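Local atomic coordinates of dihydropteroate synthase (Clostridioides difficile, PDB entry 6PZ2), a protein that catalyses the joining of p-aminobenzoate to a pterin pyrophosphate, giving dihydropteroate in folate biosynthesis, the step that sulfonamide drugs block. Residues Tyr13-Leu18 with Ile51-Gly56; Lys173-Pro178 with Gly203-Leu208; Thr210-Val215 with Val248-Glu253. All coordinates share one frame; numbering follows the deposited sequence.

Contact 1: residues Tyr13-Leu18 with Ile51-Gly56; sequences YIMGIL and IIDLGG
M15 lies alongside I51, both side chains pointing to the same face of the sheet, and its CB rests 3.6 Å from CG2 of I51. With CG anti to the backbone N (chi1 166°) and the chain bent only at chi3, the thioether runs on to the next residue on that face, D53, where SD of M15 stands 3.7 Å from CB of D53. A flexible, unbranched chain suits this place because it can cover a beta-branched neighbour and the stem of an aspartate at once. Strands 13-19 and 51-55 are the parallel pair of a beta-alpha-beta unit whose crossover is helix 33-46. The backbones are tied by N-H groups of G16, D53, L18 and G55, the straightest bond being D53 N to G16 O at 2.9 Å and 176°; the bond from I51 N to I14 O is weak. On the other face L18 and L54 run side by side, CD2 of L18 being 4.0 Å from CD1 of L54, while CB of L18 meets CG2 of I52 at 3.7 Å. Helices 33-46 and 68-85 cover these aliphatic groups. The carboxylate of D53 is held by S91, N112 and R247. The chemistry thus implies aliphatic packing under the helices and, among apolar chains on the M15 face, one buried acid about 5 Å from pteroic acid.

Contact 2: residues Lys173-Pro178 with Gly203-Leu208; sequences KIVLDP and GYPILL. With PT1 (pteroic acid), chain K; SO4 (sulfate ion), chain I.
D177 and L207 sit side by side where strands 174-177 and 207-208, the sixth and seventh of the TIM barrel, come together. CB of D177 lies against the carbonyl O of L207, and CG is nearer still, 3.0 Å from that O. Because CG is anti to the backbone N (chi1 177°), the carboxylate is directed to the pterin. One oxygen, OD1, approaches the same L207 O as a second acceptor, without a bond, and is satisfied by the backbone N-H of G179; the other, OD2, accepts a hydrogen bond from N11 of pteroic acid at 2.9 Å and has the adjacent ring nitrogen N4 of pteroic acid 2.6 Å away. A short, two-oxygen acid fits such a place, since one oxygen can be fixed by the backbone while the other meets the ligand. CD2 of L207 also touches OD2 and comes within 3.6 Å of N11, giving the pterin an aliphatic neighbour.

The strands are bridged by a single pair, L176 with I206: L176 N donates to P205 O, and L207 N to L176 O at 2.8 Å. P205 has no N-H, but its carbonyl still serves the bridge, and its CD packs on I174 O. At the far end from the ligand, CD1 of the Y204 ring lies near CB of I174, while CB of Y204 meets CG of L176 and the ring atom CD2 lies 3.9 Å from CD1 of L176; helix 149-166 adds I161 to the same cluster. V175 completes the seam, its CG1 reaching CB of L207 at 3.7 Å.

Contact 3: residues Thr210-Val215 with Val248-Glu253; sequences TSRKSV and VHDVYE. With PT1 (pteroic acid), chain K; SO4 (sulfate ion), chain D; SO4 (sulfate ion), chain B.
At the mouth of the TIM barrel formed by the C-terminal ends of its strands, the loops after strands 207-208 and 245-248 meet through S211 and H249. OG of S211, anti to its backbone N (chi1 -176°), reaches ND1 of H249 at the ring edge, forming a hydrogen bond of 2.7 Å. A water joins the same OG to N and OD1 of D250. NE2 of H249 donates to O4 of a sulfate, probably from the crystallisation liquor, at 2.8 Å; bonds at both nitrogens, near the ring plane, fix its rotation in this crystal. The guanidinium of R212 lies flat on one face of the imidazole, centres 4.2 Å apart and planes at 16°, with CD of R212 making a CH-pi contact. An extended arginine suits this place: its flat end can stack while NH2, at the guanidinium edge, makes a weak salt bridge to D250 OD1 at 3.4 Å and a hydrogen bond to a second sulfate. Residues T210 to K213 form a type II turn, beyond which the chain turns to the bound pteroic acid, a product analogue. K213 NZ bonds its O1 at 2.7 Å and also its N6, while N and OG of S214 hold the two carboxylate oxygens. The sulfate at H249, also held by R60 and R247, may mark where the substrate's pyrophosphate binds, as in dihydropteroate synthases.

Contacts 1 and 2 belong to the wall of one barrel and are both buried, contact 1 wholly, while contact 3 lies at its partly buried mouth. Contact 1 has a full ladder of parallel bonds; contact 2 has a single bridge and mixes apolar packing with a carboxylate turned to the pterin. Contact 3 has no ladder and relies on side-chain hydrogen bonds, stacking and charge. Contact 1 touches both others: CE of M15 packs on CD1 of L207, and strand 13-19 pairs with V248. Contacts 2 and 3 are linked instead by sequence and by the shared ligand: D177 bonds the pterin amine, whereas contact 3 reaches both ends, K213 the pterin and S214 the benzoate carboxylate.

Contact 1: residues Tyr13-Leu18 with Ile51-Gly56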
# COMPACT_ATOMS: atom_id res chain seq x y z
N TYR A 13 1.53 -14.81 -1.37
CA TYR A 13 2.18 -15.61 -0.33
C TYR A 13 3.23 -14.72 0.32
O TYR A 13 3.80 -13.82 -0.34
CB TYR A 13 2.72 -16.93 -0.91
CG TYR A 13 1.64 -17.84 -1.44
CD1 TYR A 13 0.94 -18.69 -0.60
CD2 TYR A 13 1.23 -17.75 -2.75
CE1 TYR A 13 -0.12 -19.45 -1.06
CE2 TYR A 13 0.18 -18.52 -3.23
CZ TYR A 13 -0.51 -19.36 -2.38
OH TYR A 13 -1.55 -20.10 -2.85
N ILE A 14 3.43 -14.97 1.60
CA ILE A 14 4.28 -14.14 2.39
C ILE A 14 5.47 -14.96 2.87
O ILE A 14 5.32 -15.98 3.52
CB ILE A 14 3.52 -13.55 3.60
CG1 ILE A 14 2.22 -12.84 3.18
CG2 ILE A 14 4.44 -12.63 4.39
CD1 ILE A 14 2.44 -11.69 2.23
N MET A 15 6.66 -14.42 2.62
CA MET A 15 7.88 -15.03 3.09
C MET A 15 8.42 -14.17 4.24
O MET A 15 8.77 -13.04 4.01
CB MET A 15 8.90 -15.13 1.94
CG MET A 15 10.35 -15.44 2.35
SD MET A 15 11.48 -15.46 0.90
CE MET A 15 11.00 -17.07 0.28
N GLY A 16 8.53 -14.70 5.45
CA GLY A 16 9.11 -13.97 6.57
C GLY A 16 10.62 -14.11 6.65
O GLY A 16 11.18 -15.14 6.39
N ILE A 17 11.31 -13.07 7.07
CA ILE A 17 12.75 -13.09 7.08
C ILE A 17 13.25 -13.54 8.46
O ILE A 17 12.85 -12.97 9.46
CB ILE A 17 13.25 -11.69 6.71
CG1 ILE A 17 12.83 -11.34 5.29
CG2 ILE A 17 14.76 -11.60 6.93
CD1 ILE A 17 13.01 -9.88 4.93
N LEU A 18 14.16 -14.52 8.51
CA LEU A 18 14.81 -14.95 9.74
C LEU A 18 16.32 -14.95 9.52
O LEU A 18 16.85 -15.93 8.99
CB LEU A 18 14.31 -16.35 10.13
CG LEU A 18 14.84 -16.89 11.46
CD1 LEU A 18 14.45 -15.98 12.60
CD2 LEU A 18 14.33 -18.30 11.74
N ILE A 51 6.11 -19.10 4.40
CA ILE A 51 7.42 -19.73 4.28
C ILE A 51 8.38 -18.82 5.05
O ILE A 51 8.12 -17.61 5.11
CB ILE A 51 7.86 -19.91 2.81
CG1 ILE A 51 9.24 -20.57 2.70
CG2 ILE A 51 7.86 -18.59 2.06
CD1 ILE A 51 9.49 -21.23 1.38
N ILE A 52 9.44 -19.39 5.62
CA ILE A 52 10.45 -18.64 6.37
C ILE A 52 11.78 -18.72 5.61
O ILE A 52 12.24 -19.82 5.32
CB ILE A 52 10.67 -19.24 7.78
CG1 ILE A 52 9.38 -19.47 8.56
CG2 ILE A 52 11.71 -18.43 8.54
CD1 ILE A 52 8.80 -18.24 9.19
N ASP A 53 12.42 -17.58 5.40
CA ASP A 53 13.65 -17.47 4.67
C ASP A 53 14.76 -17.28 5.70
O ASP A 53 14.93 -16.19 6.26
CB ASP A 53 13.68 -16.29 3.70
CG ASP A 53 14.84 -16.25 2.71
OD1 ASP A 53 15.13 -17.30 2.09
OD2 ASP A 53 15.43 -15.15 2.53
N LEU A 54 15.54 -18.33 5.85
CA LEU A 54 16.53 -18.40 6.90
C LEU A 54 17.91 -18.11 6.30
O LEU A 54 18.29 -18.74 5.35
CB LEU A 54 16.46 -19.82 7.46
CG LEU A 54 17.58 -20.21 8.41
CD1 LEU A 54 17.54 -19.34 9.64
CD2 LEU A 54 17.42 -21.69 8.76
N GLY A 55 18.67 -17.21 6.89
CA GLY A 55 19.99 -16.91 6.33
C GLY A 55 21.05 -16.83 7.41
O GLY A 55 20.80 -16.28 8.48
N GLY A 56 22.22 -17.38 7.13
CA GLY A 56 23.29 -17.35 8.11
C GLY A 56 24.41 -16.41 7.68
O GLY A 56 25.39 -16.26 8.39

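Contact 2: residues Lys173-Pro178 with Gly203-Leu208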
# COMPACT_ATOMS: atom_id res chain seq x y z
N LYS A 173 9.70 -25.45 -10.77
CA LYS A 173 10.33 -25.27 -9.48
C LYS A 173 10.93 -23.87 -9.38
O LYS A 173 11.50 -23.55 -8.33
CB LYS A 173 11.51 -26.23 -9.29
CG LYS A 173 11.13 -27.69 -9.24
CD LYS A 173 10.20 -28.00 -8.09
CE LYS A 173 10.01 -29.49 -7.98
NZ LYS A 173 9.65 -29.84 -6.60
N ILE A 174 10.89 -23.13 -10.47
CA ILE A 174 11.61 -21.86 -10.51
C ILE A 174 10.67 -20.68 -10.21
O ILE A 174 9.51 -20.63 -10.65
CB ILE A 174 12.30 -21.68 -11.87
CG1 ILE A 174 13.38 -22.74 -12.05
CG2 ILE A 174 12.86 -20.27 -12.02
CD1 ILE A 174 13.91 -22.82 -13.46
N VAL A 175 11.22 -19.77 -9.43
CA VAL A 175 10.67 -18.49 -9.07
C VAL A 175 11.73 -17.45 -9.44
O VAL A 175 12.89 -17.67 -9.13
CB VAL A 175 10.36 -18.46 -7.56
CG1 VAL A 175 9.90 -17.08 -7.11
CG2 VAL A 175 9.30 -19.48 -7.16
N LEU A 176 11.34 -16.31 -10.03
CA LEU A 176 12.28 -15.24 -10.37
C LEU A 176 12.06 -14.00 -9.49
O LEU A 176 10.94 -13.67 -9.10
CB LEU A 176 12.11 -14.85 -11.84
CG LEU A 176 12.06 -15.99 -12.86
CD1 LEU A 176 11.82 -15.43 -14.25
CD2 LEU A 176 13.34 -16.82 -12.84
N ASP A 177 13.14 -13.25 -9.28
CA ASP A 177 13.13 -12.11 -8.43
C ASP A 177 14.09 -11.08 -9.04
O ASP A 177 15.23 -11.43 -9.34
CB ASP A 177 13.59 -12.49 -7.02
CG ASP A 177 13.70 -11.35 -6.03
OD1 ASP A 177 13.82 -10.19 -6.47
OD2 ASP A 177 13.70 -11.64 -4.81
N PRO A 178 13.64 -9.83 -9.19
CA PRO A 178 14.42 -8.84 -9.92
C PRO A 178 15.56 -8.23 -9.10
O PRO A 178 16.38 -7.47 -9.64
CB PRO A 178 13.42 -7.73 -10.24
CG PRO A 178 12.51 -7.80 -9.04
CD PRO A 178 12.31 -9.29 -8.88
N GLY A 203 6.72 -15.99 -17.79
CA GLY A 203 5.85 -17.14 -17.48
C GLY A 203 6.10 -17.74 -16.11
O GLY A 203 5.47 -18.74 -15.79
N TYR A 204 6.96 -17.16 -15.27
CA TYR A 204 7.38 -17.77 -13.98
C TYR A 204 6.80 -16.96 -12.81
O TYR A 204 6.63 -15.75 -12.93
CB TYR A 204 8.91 -17.80 -13.86
CG TYR A 204 9.55 -18.79 -14.80
CD1 TYR A 204 9.69 -20.13 -14.44
CD2 TYR A 204 9.98 -18.41 -16.06
CE1 TYR A 204 10.22 -21.06 -15.32
CE2 TYR A 204 10.52 -19.32 -16.94
CZ TYR A 204 10.63 -20.66 -16.58
OH TYR A 204 11.15 -21.54 -17.48
N PRO A 205 6.56 -17.61 -11.66
CA PRO A 205 6.19 -16.93 -10.43
C PRO A 205 7.26 -15.90 -10.06
O PRO A 205 8.42 -16.07 -10.43
CB PRO A 205 6.10 -18.01 -9.35
CG PRO A 205 5.94 -19.31 -10.12
CD PRO A 205 6.67 -19.06 -11.41
N ILE A 206 6.85 -14.80 -9.43
CA ILE A 206 7.79 -13.70 -9.11
C ILE A 206 7.80 -13.47 -7.60
O ILE A 206 6.75 -13.52 -6.95
CB ILE A 206 7.39 -12.42 -9.87
CG1 ILE A 206 7.50 -12.65 -11.38
CG2 ILE A 206 8.20 -11.21 -9.43
CD1 ILE A 206 6.70 -11.66 -12.20
N LEU A 207 9.00 -13.23 -7.09
CA LEU A 207 9.22 -12.91 -5.71
C LEU A 207 9.86 -11.53 -5.64
O LEU A 207 10.77 -11.21 -6.44
CB LEU A 207 10.11 -13.97 -5.06
CG LEU A 207 10.30 -13.86 -3.54
CD1 LEU A 207 10.59 -15.22 -2.94
CD2 LEU A 207 11.43 -12.92 -3.21
N LEU A 208 9.38 -10.74 -4.68
CA LEU A 208 9.88 -9.35 -4.54
C LEU A 208 10.35 -9.11 -3.11
O LEU A 208 9.67 -9.49 -2.13
CB LEU A 208 8.77 -8.37 -4.93
CG LEU A 208 9.13 -6.90 -4.76
CD1 LEU A 208 10.24 -6.53 -5.73
CD2 LEU A 208 7.92 -5.99 -4.96
C2 PT1 K . 15.62 -10.05 -2.05
C3 PT1 K . 16.55 -10.18 -0.94
C5 PT1 K . 16.89 -11.56 -0.59
N6 PT1 K . 17.08 -9.14 -0.23
C7 PT1 K . 15.53 -12.37 -2.33
N9 PT1 K . 16.39 -12.56 -1.31
C10 PT1 K . 17.95 -9.38 0.77
N11 PT1 K . 15.02 -13.41 -3.00
C12 PT1 K . 18.31 -10.70 1.08
C21 PT1 K . 19.60 -1.78 0.67
O22 PT1 K . 19.77 -1.17 -0.40
O1 PT1 K . 15.21 -8.85 -2.48
N4 PT1 K . 15.17 -11.13 -2.71
N8 PT1 K . 17.75 -11.75 0.43
C13 PT1 K . 18.55 -8.22 1.52
N14 PT1 K . 19.30 -7.41 0.57
C15 PT1 K . 19.40 -6.07 0.66
C16 PT1 K . 19.05 -5.36 1.82
C17 PT1 K . 19.81 -5.36 -0.47
C18 PT1 K . 19.16 -3.97 1.83
C19 PT1 K . 19.91 -3.98 -0.46
C20 PT1 K . 19.57 -3.28 0.69
O23 PT1 K . 19.41 -1.14 1.71
S SO4 I . 8.95 -33.48 -6.95
O1 SO4 I . 9.62 -34.72 -6.51
O2 SO4 I . 9.95 -32.39 -6.94
O3 SO4 I . 7.79 -33.19 -6.06
O4 SO4 I . 8.50 -33.60 -8.36

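Contact 3: residues Thr210-Val215 with Val248-Glu253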
# COMPACT_ATOMS: atom_id res chain seq x y z
N THR A 210 11.75 -5.75 -0.86
CA THR A 210 12.06 -4.31 -0.73
C THR A 210 12.16 -3.90 0.74
O THR A 210 12.68 -2.83 1.05
CB THR A 210 10.98 -3.42 -1.36
OG1 THR A 210 9.77 -3.59 -0.63
CG2 THR A 210 10.76 -3.74 -2.82
N SER A 211 11.67 -4.76 1.62
CA SER A 211 11.43 -4.44 3.01
C SER A 211 12.66 -3.75 3.61
O SER A 211 13.74 -4.30 3.65
CB SER A 211 11.06 -5.67 3.77
OG SER A 211 10.73 -5.33 5.11
N ARG A 212 12.44 -2.53 4.05
CA ARG A 212 13.38 -1.69 4.80
C ARG A 212 14.57 -1.24 3.96
O ARG A 212 15.46 -0.62 4.52
CB ARG A 212 13.90 -2.37 6.06
CG ARG A 212 12.78 -2.69 7.05
CD ARG A 212 13.31 -3.28 8.34
NE ARG A 212 12.14 -3.72 9.06
CZ ARG A 212 12.19 -4.37 10.21
NH1 ARG A 212 13.39 -4.63 10.69
NH2 ARG A 212 11.09 -4.75 10.84
N LYS A 213 14.59 -1.47 2.66
CA LYS A 213 15.79 -1.19 1.89
C LYS A 213 15.97 0.32 1.69
O LYS A 213 15.07 1.12 1.90
CB LYS A 213 15.72 -1.92 0.55
CG LYS A 213 15.79 -3.43 0.70
CD LYS A 213 16.05 -4.18 -0.57
CE LYS A 213 15.88 -5.67 -0.33
NZ LYS A 213 16.06 -6.41 -1.59
N SER A 214 17.19 0.66 1.29
CA SER A 214 17.62 2.04 1.13
C SER A 214 16.86 2.71 -0.01
O SER A 214 16.77 3.92 -0.06
CB SER A 214 19.10 2.09 0.86
OG SER A 214 19.34 1.59 -0.45
N VAL A 215 16.33 1.96 -0.96
CA VAL A 215 15.49 2.58 -2.00
C VAL A 215 14.24 3.24 -1.37
O VAL A 215 13.78 4.28 -1.85
CB VAL A 215 15.06 1.60 -3.09
CG1 VAL A 215 14.21 0.44 -2.56
CG2 VAL A 215 14.30 2.33 -4.20
N VAL A 248 9.42 -10.16 3.47
CA VAL A 248 9.17 -9.03 4.36
C VAL A 248 9.65 -9.32 5.79
O VAL A 248 9.64 -10.47 6.23
CB VAL A 248 7.69 -8.64 4.38
CG1 VAL A 248 7.26 -8.11 3.03
CG2 VAL A 248 6.82 -9.82 4.83
N HIS A 249 10.06 -8.26 6.49
CA HIS A 249 10.25 -8.33 7.93
C HIS A 249 8.94 -8.30 8.72
O HIS A 249 8.89 -8.83 9.82
CB HIS A 249 11.08 -7.15 8.41
CG HIS A 249 12.41 -7.13 7.76
ND1 HIS A 249 12.64 -6.42 6.59
CD2 HIS A 249 13.58 -7.73 8.10
CE1 HIS A 249 13.90 -6.59 6.25
NE2 HIS A 249 14.50 -7.40 7.15
N ASP A 250 7.91 -7.61 8.25
CA ASP A 250 6.73 -7.36 9.05
C ASP A 250 5.60 -8.15 8.39
O ASP A 250 4.95 -7.73 7.43
CB ASP A 250 6.39 -5.87 9.13
CG ASP A 250 7.51 -5.01 9.70
OD1 ASP A 250 8.28 -4.40 8.92
OD2 ASP A 250 7.61 -4.99 10.92
N VAL A 251 5.38 -9.32 8.93
CA VAL A 251 4.56 -10.25 8.19
C VAL A 251 3.07 -9.83 8.22
O VAL A 251 2.40 -9.84 7.17
CB VAL A 251 4.80 -11.67 8.74
CG1 VAL A 251 3.71 -12.65 8.28
CG2 VAL A 251 6.19 -12.15 8.32
N TYR A 252 2.56 -9.47 9.39
CA TYR A 252 1.11 -9.25 9.57
C TYR A 252 0.63 -8.09 8.69
O TYR A 252 -0.33 -8.18 7.91
CB TYR A 252 0.82 -8.93 11.04
CG TYR A 252 -0.63 -8.62 11.30
CD1 TYR A 252 -1.57 -9.64 11.27
CD2 TYR A 252 -1.08 -7.32 11.48
CE1 TYR A 252 -2.91 -9.38 11.48
CE2 TYR A 252 -2.43 -7.03 11.67
CZ TYR A 252 -3.33 -8.08 11.70
OH TYR A 252 -4.67 -7.87 11.86
N GLU A 253 1.37 -6.99 8.79
CA GLU A 253 1.02 -5.76 8.10
C GLU A 253 1.07 -6.00 6.60
O GLU A 253 0.11 -5.68 5.89
CB GLU A 253 1.95 -4.63 8.54
CG GLU A 253 1.81 -4.27 10.01
CD GLU A 253 2.67 -5.10 10.96
OE1 GLU A 253 3.36 -6.05 10.53
OE2 GLU A 253 2.65 -4.77 12.15
C2 PT1 K . 15.62 -10.05 -2.05
C3 PT1 K . 16.55 -10.18 -0.94
C5 PT1 K . 16.89 -11.56 -0.59
N6 PT1 K . 17.08 -9.14 -0.23
C7 PT1 K . 15.53 -12.37 -2.33
N9 PT1 K . 16.39 -12.56 -1.31
C10 PT1 K . 17.95 -9.38 0.77
N11 PT1 K . 15.02 -13.41 -3.00
C12 PT1 K . 18.31 -10.70 1.08
C21 PT1 K . 19.60 -1.78 0.67
O22 PT1 K . 19.77 -1.17 -0.40
O1 PT1 K . 15.21 -8.85 -2.48
N4 PT1 K . 15.17 -11.13 -2.71
N8 PT1 K . 17.75 -11.75 0.43
C13 PT1 K . 18.55 -8.22 1.52
N14 PT1 K . 19.30 -7.41 0.57
C15 PT1 K . 19.40 -6.07 0.66
C16 PT1 K . 19.05 -5.36 1.82
C17 PT1 K . 19.81 -5.36 -0.47
C18 PT1 K . 19.16 -3.97 1.83
C19 PT1 K . 19.91 -3.98 -0.46
C20 PT1 K . 19.57 -3.28 0.69
O23 PT1 K . 19.41 -1.14 1.71
S SO4 D . 12.28 -6.78 13.85
O1 SO4 D . 12.18 -5.35 13.45
O2 SO4 D . 13.66 -7.22 13.53
O3 SO4 D . 11.34 -7.69 13.14
O4 SO4 D . 11.96 -6.78 15.29
S SO4 B . 17.34 -8.29 5.04
O1 SO4 B . 18.50 -7.41 4.75
O2 SO4 B . 17.64 -9.67 4.59
O3 SO4 B . 16.14 -7.79 4.33
O4 SO4 B . 17.08 -8.29 6.50
O HOH W 1 8.19 -5.47 6.23